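Local coordinates for protein rhamnonate dehydratase (Gibberella zeae PH-1, PDB 3FXG) that probably catalyses the magnesium-dependent dehydration of L-rhamnonate to 2-keto-3-deoxy-L-rhamnonate, using an enolase-superfamily barrel, at residues T109-F113 and T306-K310; A178-W182 and P370-Y374; G198-V203 and Y231-L235. All coordinates share one frame; numbering follows the deposited sequence.

Contact 1: T109-F113 and T306-K310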
loop_
_atom_site.group_PDB
_atom_site.type_symbol
_atom_site.label_atom_id
_atom_site.label_comp_id
_atom_site.label_asym_id
_atom_site.label_seq_id
_atom_site.Cartn_x
_atom_site.Cartn_y
_atom_site.Cartn_z
ATOM N N THR A 109 30.207 -9.683 25.300
ATOM C CA THR A 109 29.171 -10.510 24.698
ATOM C C THR A 109 28.709 -10.000 23.340
ATOM O O THR A 109 28.513 -10.788 22.411
ATOM C CB THR A 109 27.959 -10.635 25.637
ATOM O OG1 THR A 109 27.556 -9.335 26.087
ATOM C CG2 THR A 109 28.321 -11.485 26.835
ATOM N N ASN A 110 28.537 -8.686 23.216
ATOM C CA ASN A 110 28.101 -8.117 21.945
ATOM C C ASN A 110 29.125 -8.340 20.834
ATOM O O ASN A 110 28.767 -8.736 19.725
ATOM C CB ASN A 110 27.805 -6.619 22.094
ATOM C CG ASN A 110 26.481 -6.356 22.798
ATOM O OD1 ASN A 110 25.669 -7.267 22.971
ATOM N ND2 ASN A 110 26.251 -5.109 23.188
ATOM N N LEU A 111 30.396 -8.090 21.129
ATOM C CA LEU A 111 31.447 -8.284 20.135
ATOM C C LEU A 111 31.558 -9.747 19.709
ATOM O O LEU A 111 31.577 -10.064 18.518
ATOM C CB LEU A 111 32.801 -7.828 20.688
ATOM C CG LEU A 111 34.003 -8.178 19.805
ATOM C CD1 LEU A 111 33.954 -7.342 18.532
ATOM C CD2 LEU A 111 35.301 -7.923 20.561
ATOM N N LEU A 112 31.626 -10.641 20.687
ATOM C CA LEU A 112 31.763 -12.059 20.384
ATOM C C LEU A 112 30.605 -12.616 19.558
ATOM O O LEU A 112 30.818 -13.443 18.670
ATOM C CB LEU A 112 31.940 -12.856 21.678
ATOM C CG LEU A 112 33.213 -12.492 22.454
ATOM C CD1 LEU A 112 33.272 -13.291 23.747
ATOM C CD2 LEU A 112 34.447 -12.769 21.599
ATOM N N PHE A 113 29.382 -12.175 19.833
ATOM C CA PHE A 113 28.257 -12.676 19.052
ATOM C C PHE A 113 28.321 -12.183 17.607
ATOM O O PHE A 113 28.122 -12.956 16.673
ATOM C CB PHE A 113 26.912 -12.255 19.643
ATOM C CG PHE A 113 25.748 -12.666 18.789
ATOM C CD1 PHE A 113 25.281 -13.978 18.815
ATOM C CD2 PHE A 113 25.191 -11.775 17.875
ATOM C CE1 PHE A 113 24.281 -14.399 17.937
ATOM C CE2 PHE A 113 24.191 -12.188 16.990
ATOM C CZ PHE A 113 23.739 -13.500 17.021
ATOM N N THR A 306 22.325 -13.121 24.445
ATOM C CA THR A 306 22.700 -11.803 23.947
ATOM C C THR A 306 21.781 -11.366 22.797
ATOM O O THR A 306 21.241 -10.261 22.811
ATOM C CB THR A 306 24.160 -11.798 23.460
ATOM O OG1 THR A 306 25.020 -12.191 24.539
ATOM C CG2 THR A 306 24.562 -10.402 22.979
ATOM N N GLU A 307 21.593 -12.237 21.812
ATOM C CA GLU A 307 20.730 -11.909 20.678
ATOM C C GLU A 307 19.261 -11.884 21.108
ATOM O O GLU A 307 18.476 -11.080 20.605
ATOM C CB GLU A 307 20.921 -12.923 19.545
ATOM C CG GLU A 307 20.131 -12.598 18.270
ATOM C CD GLU A 307 20.789 -11.531 17.401
ATOM O OE1 GLU A 307 21.229 -10.492 17.941
ATOM O OE2 GLU A 307 20.854 -11.725 16.166
ATOM N N LEU A 308 18.890 -12.768 22.034
ATOM C CA LEU A 308 17.513 -12.825 22.518
ATOM C C LEU A 308 17.116 -11.515 23.192
ATOM O O LEU A 308 15.975 -11.072 23.080
ATOM C CB LEU A 308 17.336 -13.988 23.499
ATOM C CG LEU A 308 15.936 -14.165 24.096
ATOM C CD1 LEU A 308 14.892 -14.301 22.981
ATOM C CD2 LEU A 308 15.927 -15.398 24.987
ATOM N N LEU A 309 18.053 -10.899 23.905
ATOM C CA LEU A 309 17.772 -9.628 24.561
ATOM C C LEU A 309 17.403 -8.575 23.513
ATOM O O LEU A 309 16.540 -7.732 23.744
ATOM C CB LEU A 309 18.996 -9.156 25.356
ATOM C CG LEU A 309 19.347 -9.979 26.599
ATOM C CD1 LEU A 309 20.721 -9.572 27.124
ATOM C CD2 LEU A 309 18.279 -9.771 27.659
ATOM N N LYS A 310 18.062 -8.630 22.360
ATOM C CA LYS A 310 17.791 -7.675 21.286
ATOM C C LYS A 310 16.463 -7.980 20.595
ATOM O O LYS A 310 15.748 -7.072 20.177
ATOM C CB LYS A 310 18.929 -7.683 20.263
ATOM C CG LYS A 310 20.256 -7.181 20.834
ATOM C CD LYS A 310 21.317 -7.041 19.761
ATOM C CE LYS A 310 22.611 -6.470 20.341
ATOM N NZ LYS A 310 23.201 -7.379 21.358
HETATM O O HOH W 1 25.773 -8.170 19.443
#

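Contact 2: A178-W182 and P370-Y374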
loop_
_atom_site.group_PDB
_atom_site.type_symbol
_atom_site.label_atom_id
_atom_site.label_comp_id
_atom_site.label_asym_id
_atom_site.label_seq_id
_atom_site.Cartn_x
_atom_site.Cartn_y
_atom_site.Cartn_z
ATOM N N ALA A 178 -4.282 -29.821 37.124
ATOM C CA ALA A 178 -4.139 -30.354 38.475
ATOM C C ALA A 178 -2.827 -29.940 39.142
ATOM O O ALA A 178 -2.792 -29.686 40.348
ATOM C CB ALA A 178 -4.251 -31.881 38.446
HETATM N N MSE A 179 -1.756 -29.864 38.358
HETATM C CA MSE A 179 -0.448 -29.497 38.890
HETATM C C MSE A 179 -0.250 -28.009 39.156
HETATM O O MSE A 179 0.765 -27.610 39.726
HETATM C CB MSE A 179 0.659 -30.002 37.966
HETATM C CG MSE A 179 0.725 -31.517 37.869
HETATM SE SE MSE A 179 2.303 -32.126 36.946
HETATM C CE MSE A 179 1.624 -32.070 35.133
ATOM N N GLY A 180 -1.208 -27.185 38.742
ATOM C CA GLY A 180 -1.095 -25.758 38.989
ATOM C C GLY A 180 -0.723 -24.874 37.810
ATOM O O GLY A 180 -0.614 -23.656 37.966
ATOM N N PHE A 181 -0.507 -25.466 36.640
ATOM C CA PHE A 181 -0.172 -24.677 35.453
ATOM C C PHE A 181 -1.414 -23.880 35.059
ATOM O O PHE A 181 -2.539 -24.351 35.251
ATOM C CB PHE A 181 0.269 -25.604 34.317
ATOM C CG PHE A 181 1.590 -26.278 34.568
ATOM C CD1 PHE A 181 2.783 -25.636 34.255
ATOM C CD2 PHE A 181 1.643 -27.538 35.158
ATOM C CE1 PHE A 181 4.014 -26.237 34.526
ATOM C CE2 PHE A 181 2.866 -28.149 35.434
ATOM C CZ PHE A 181 4.056 -27.495 35.118
ATOM N N TRP A 182 -1.225 -22.675 34.520
ATOM C CA TRP A 182 -2.366 -21.843 34.150
ATOM C C TRP A 182 -3.073 -22.267 32.871
ATOM O O TRP A 182 -4.221 -21.891 32.641
ATOM C CB TRP A 182 -1.969 -20.353 34.059
ATOM C CG TRP A 182 -1.042 -19.962 32.924
ATOM C CD1 TRP A 182 0.316 -19.806 32.989
ATOM C CD2 TRP A 182 -1.415 -19.646 31.574
ATOM N NE1 TRP A 182 0.809 -19.412 31.766
ATOM C CE2 TRP A 182 -0.230 -19.308 30.880
ATOM C CE3 TRP A 182 -2.635 -19.617 30.882
ATOM C CZ2 TRP A 182 -0.228 -18.948 29.525
ATOM C CZ3 TRP A 182 -2.633 -19.256 29.532
ATOM C CH2 TRP A 182 -1.435 -18.927 28.871
ATOM N N PRO A 370 9.075 -26.495 37.773
ATOM C CA PRO A 370 7.764 -25.967 38.160
ATOM C C PRO A 370 6.736 -27.039 38.511
ATOM O O PRO A 370 5.699 -27.157 37.858
ATOM C CB PRO A 370 7.363 -25.147 36.939
ATOM C CG PRO A 370 7.883 -25.981 35.824
ATOM C CD PRO A 370 9.272 -26.374 36.317
ATOM N N THR A 371 7.027 -27.813 39.551
ATOM C CA THR A 371 6.122 -28.869 40.001
ATOM C C THR A 371 4.749 -28.319 40.400
ATOM O O THR A 371 3.745 -29.033 40.345
ATOM C CB THR A 371 6.730 -29.630 41.203
ATOM O OG1 THR A 371 7.891 -30.352 40.770
ATOM C CG2 THR A 371 5.729 -30.614 41.776
ATOM N N LYS A 372 4.713 -27.053 40.801
ATOM C CA LYS A 372 3.470 -26.398 41.209
ATOM C C LYS A 372 2.966 -25.429 40.140
ATOM O O LYS A 372 2.059 -24.640 40.391
ATOM C CB LYS A 372 3.670 -25.625 42.515
ATOM C CG LYS A 372 4.110 -26.463 43.708
ATOM C CD LYS A 372 4.363 -25.558 44.911
ATOM C CE LYS A 372 4.840 -26.341 46.119
ATOM N NZ LYS A 372 6.133 -27.033 45.869
ATOM N N GLY A 373 3.566 -25.478 38.957
ATOM C CA GLY A 373 3.139 -24.605 37.877
ATOM C C GLY A 373 3.761 -23.221 37.892
ATOM O O GLY A 373 3.327 -22.335 37.150
ATOM N N TYR A 374 4.776 -23.027 38.727
ATOM C CA TYR A 374 5.445 -21.737 38.810
ATOM C C TYR A 374 6.807 -21.857 39.485
ATOM O O TYR A 374 7.105 -22.858 40.138
ATOM C CB TYR A 374 4.580 -20.739 39.593
ATOM C CG TYR A 374 4.533 -20.998 41.088
ATOM C CD1 TYR A 374 5.515 -20.487 41.939
ATOM C CD2 TYR A 374 3.534 -21.798 41.642
ATOM C CE1 TYR A 374 5.507 -20.770 43.307
ATOM C CE2 TYR A 374 3.517 -22.089 43.007
ATOM C CZ TYR A 374 4.505 -21.574 43.830
ATOM O OH TYR A 374 4.498 -21.882 45.170
HETATM O O HOH W 2 0.706 -21.102 36.882
#

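Contact 3: G198-V203 and Y231-L235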
loop_
_atom_site.group_PDB
_atom_site.type_symbol
_atom_site.label_atom_id
_atom_site.label_comp_id
_atom_site.label_asym_id
_atom_site.label_seq_id
_atom_site.Cartn_x
_atom_site.Cartn_y
_atom_site.Cartn_z
ATOM N N GLY A 198 -9.023 -36.462 8.592
ATOM C CA GLY A 198 -8.035 -36.042 9.569
ATOM C C GLY A 198 -8.495 -34.785 10.288
ATOM O O GLY A 198 -8.269 -34.632 11.490
ATOM N N LEU A 199 -9.153 -33.887 9.560
ATOM C CA LEU A 199 -9.634 -32.642 10.150
ATOM C C LEU A 199 -10.716 -32.934 11.178
ATOM O O LEU A 199 -10.718 -32.358 12.266
ATOM C CB LEU A 199 -10.174 -31.703 9.062
ATOM C CG LEU A 199 -10.510 -30.266 9.485
ATOM C CD1 LEU A 199 -10.544 -29.365 8.261
ATOM C CD2 LEU A 199 -11.837 -30.227 10.215
ATOM N N ARG A 200 -11.637 -33.833 10.841
ATOM C CA ARG A 200 -12.697 -34.175 11.779
ATOM C C ARG A 200 -12.081 -34.789 13.032
ATOM O O ARG A 200 -12.508 -34.502 14.149
ATOM C CB ARG A 200 -13.696 -35.150 11.147
ATOM C CG ARG A 200 -14.618 -34.509 10.113
ATOM C CD ARG A 200 -15.802 -35.413 9.794
ATOM N NE ARG A 200 -15.401 -36.633 9.103
ATOM C CZ ARG A 200 -15.094 -36.695 7.810
ATOM N NH1 ARG A 200 -14.735 -37.853 7.271
ATOM N NH2 ARG A 200 -15.159 -35.604 7.056
ATOM N N LYS A 201 -11.066 -35.625 12.842
ATOM C CA LYS A 201 -10.388 -36.264 13.964
ATOM C C LYS A 201 -9.670 -35.230 14.826
ATOM O O LYS A 201 -9.660 -35.338 16.054
ATOM C CB LYS A 201 -9.409 -37.320 13.448
ATOM C CG LYS A 201 -10.121 -38.531 12.838
ATOM C CD LYS A 201 -9.207 -39.375 11.962
ATOM C CE LYS A 201 -8.155 -40.110 12.765
ATOM N NZ LYS A 201 -7.291 -40.935 11.871
ATOM N N ASN A 202 -9.070 -34.228 14.189
ATOM C CA ASN A 202 -8.385 -33.173 14.932
ATOM C C ASN A 202 -9.397 -32.423 15.792
ATOM O O ASN A 202 -9.140 -32.132 16.957
ATOM C CB ASN A 202 -7.708 -32.178 13.984
ATOM C CG ASN A 202 -6.322 -32.618 13.563
ATOM O OD1 ASN A 202 -5.611 -33.273 14.325
ATOM N ND2 ASN A 202 -5.917 -32.238 12.353
ATOM N N VAL A 203 -10.549 -32.108 15.206
ATOM C CA VAL A 203 -11.590 -31.386 15.924
ATOM C C VAL A 203 -12.085 -32.192 17.121
ATOM O O VAL A 203 -12.228 -31.655 18.222
ATOM C CB VAL A 203 -12.787 -31.065 14.997
ATOM C CG1 VAL A 203 -13.914 -30.412 15.798
ATOM C CG2 VAL A 203 -12.337 -30.140 13.871
ATOM N N TYR A 231 -5.678 -24.983 5.198
ATOM C CA TYR A 231 -6.031 -25.966 6.217
ATOM C C TYR A 231 -6.178 -25.313 7.588
ATOM O O TYR A 231 -7.120 -25.606 8.328
ATOM C CB TYR A 231 -4.981 -27.076 6.286
ATOM C CG TYR A 231 -5.405 -28.233 7.160
ATOM C CD1 TYR A 231 -6.192 -29.267 6.650
ATOM C CD2 TYR A 231 -5.047 -28.280 8.507
ATOM C CE1 TYR A 231 -6.609 -30.323 7.462
ATOM C CE2 TYR A 231 -5.460 -29.323 9.327
ATOM C CZ TYR A 231 -6.239 -30.342 8.798
ATOM O OH TYR A 231 -6.637 -31.379 9.608
ATOM N N THR A 232 -5.246 -24.427 7.924
ATOM C CA THR A 232 -5.292 -23.730 9.204
ATOM C C THR A 232 -6.597 -22.955 9.323
ATOM O O THR A 232 -7.277 -23.013 10.349
ATOM C CB THR A 232 -4.116 -22.743 9.351
ATOM O OG1 THR A 232 -2.880 -23.468 9.343
ATOM C CG2 THR A 232 -4.228 -21.966 10.659
ATOM N N ILE A 233 -6.949 -22.229 8.267
ATOM C CA ILE A 233 -8.176 -21.447 8.267
ATOM C C ILE A 233 -9.411 -22.323 8.467
ATOM O O ILE A 233 -10.313 -21.965 9.227
ATOM C CB ILE A 233 -8.303 -20.624 6.953
ATOM C CG1 ILE A 233 -7.293 -19.468 6.981
ATOM C CG2 ILE A 233 -9.719 -20.079 6.793
ATOM C CD1 ILE A 233 -7.275 -18.613 5.721
ATOM N N GLU A 234 -9.455 -23.475 7.803
ATOM C CA GLU A 234 -10.607 -24.358 7.951
ATOM C C GLU A 234 -10.661 -25.019 9.329
ATOM O O GLU A 234 -11.735 -25.150 9.912
ATOM C CB GLU A 234 -10.618 -25.436 6.859
ATOM C CG GLU A 234 -11.736 -26.463 7.054
ATOM C CD GLU A 234 -11.973 -27.343 5.842
ATOM O OE1 GLU A 234 -10.994 -27.719 5.165
ATOM O OE2 GLU A 234 -13.149 -27.677 5.576
ATOM N N LEU A 235 -9.505 -25.432 9.840
ATOM C CA LEU A 235 -9.430 -26.077 11.152
ATOM C C LEU A 235 -9.849 -25.115 12.260
ATOM O O LEU A 235 -10.637 -25.467 13.142
ATOM C CB LEU A 235 -8.004 -26.575 11.416
ATOM C CG LEU A 235 -7.717 -27.199 12.788
ATOM C CD1 LEU A 235 -8.602 -28.424 13.004
ATOM C CD2 LEU A 235 -6.250 -27.591 12.866
#

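Contact 1: T109-F113 and T306-K310
The ring of Phe-113 and the side chain of Glu-307 form the tight part of this buried contact. Glu-307 CB stands over one face of the ring, offset toward the rim and 4.2 Å from the ring centroid, a CH-pi contact. The chain then bends at chi2, which brings the carboxylate back past CE2 and CZ, with Glu-307 OE2 3.5 Å from Phe-113 CE2 and the two planes 49° apart. A salt bridge from OE1 to Arg-280 holds this carboxylate. Closer to the start of both segments, Thr-306 CG2 lies 3.3 Å from Asn-110 OD1, while Thr-306 OG1, bonded to Asp-137 and Trp-141, lies beside Thr-109 CB. The polar flank is looser. Lys-310 NZ donates to Asn-110 OD1 at 3.0 Å, but from above the carbonyl plane (56° out of it), and a water gives Asn-110 O a hydrogen bond while accepting a weak one from NZ. Asn-110 ND2 turns instead to Ser-337 O of a second subunit. The axes of 109-113 and 306-310 come within 10.7 Å and cross at -102°, joining the N-terminal capping domain to the barrel domain in the two-domain fold of the enolase superfamily.

Contact 2: A178-W182 and P370-Y374
Phe-181 and Gly-373 make the central apolar contact. Gly-373 CA sits over the middle of the Phe-181 ring, 3.8 Å from its centroid and 13° off the ring normal, a CH-pi contact in which the glycine backbone itself lies against the aromatic face. With chi1 at -69°, CG of Phe-181 lies beside its own backbone N, and the ring extends along the 370-374 turn as far as Pro-370. There Phe-181 CE1 meets Pro-370 CG at 4.1 Å, while Phe-181 CZ comes to 3.2 Å of the polar Pro-370 O. That oxygen already accepts the Gly-373 N-H that closes the type I turn. Phe-166, Cys-168 and Tyr-346 of the neighbouring strands also touch the Phe-181 ring and extend this apolar cluster.

The polar contacts are all made by the main chain, and no direct hydrogen bond joins the two segments. Met-179 O receives a CA-H...O contact from Lys-372 CA at 3.3 Å, bent to 125° at the hydrogen. The same oxygen is close to two other acceptors, Thr-371 O and Lys-372 O, so this corner is close packing rather than pairing. A water supplies the polar link that the peptides lack: it donates to Gly-180 O at 3.1 Å and to Gly-373 O at 2.9 Å, bridging the two segments.

Backbone shape allows the close approach. Both Gly-180 and Gly-373 have positive phi, and at each glycine a CA hydrogen, where a side chain would begin, faces the opposite segment. Gly-180 forms the Schellman motif at the end of helix 173-179, and the turn from Pro-370 leads into strand 374-376. A Schellman-capped helix end thus packs on a beta turn near the N-terminal ends of the barrel strands, away from the magnesium site of this enolase-type barrel.

Contact 3: G198-V203 and Y231-L235
Leu-199, the first residue of 198-203 to engage deeply, runs past Tyr-231 in the opposite direction. Its CA lies 3.3 Å from Tyr-231 OH, and its CB and CD1 both come near ring atom CE1. Beyond the ring, Leu-199 CD1 presses on Glu-234, 3.4 Å from its CG and almost as close to the carboxylate carbon; the extended glutamate chain lays CG and the carboxylate along the methyl.

One turn later, Asn-202 ND2 donates to Tyr-231 OH at 3.0 Å. The bond is bent (133° at the hydrogen), but the hydroxyl lies close to the amide plane, which stands 78° from the ring plane. ND2 is also bonded to Phe-190 O, so ND2 serves two acceptors, which helps to fix the rotation of the amide. Asn-202 CB meanwhile meets Leu-235 CD1 at 4.0 Å, and at Val-203 the CG2 methyl closes on the same methyl at 4.2 Å.

Helices 195-213 and 229-238, whose segments 198-203 and 231-235 cross at -48°, follow the parallel strands 184-187 and 219-222 as successive outer helices of the barrel. Val-203 and Leu-199 also touch Ala-238, while Thr-232 and Ile-233 pack against the next helix, 259-265.

In the fold
From the N terminus, the chain passes 109-113 in the capping domain and then 178-182 at the end of the first barrel helix, the first halves of contacts 1 and 2, whose partners come much later. Contact 3 closes first, after only 27 intervening residues, tying two successive barrel helices; it is nested within both longer loops. The chain returns to 306-310 to close contact 1, joining cap to barrel, and only later to 370-374 for contact 2, so contacts 1 and 2 cross. Contact 2 joins the early barrel to its late turn and strand. The three do not touch: the centres of contacts 1 and 3 are 40 Å apart, on opposite sides of the chain's centre.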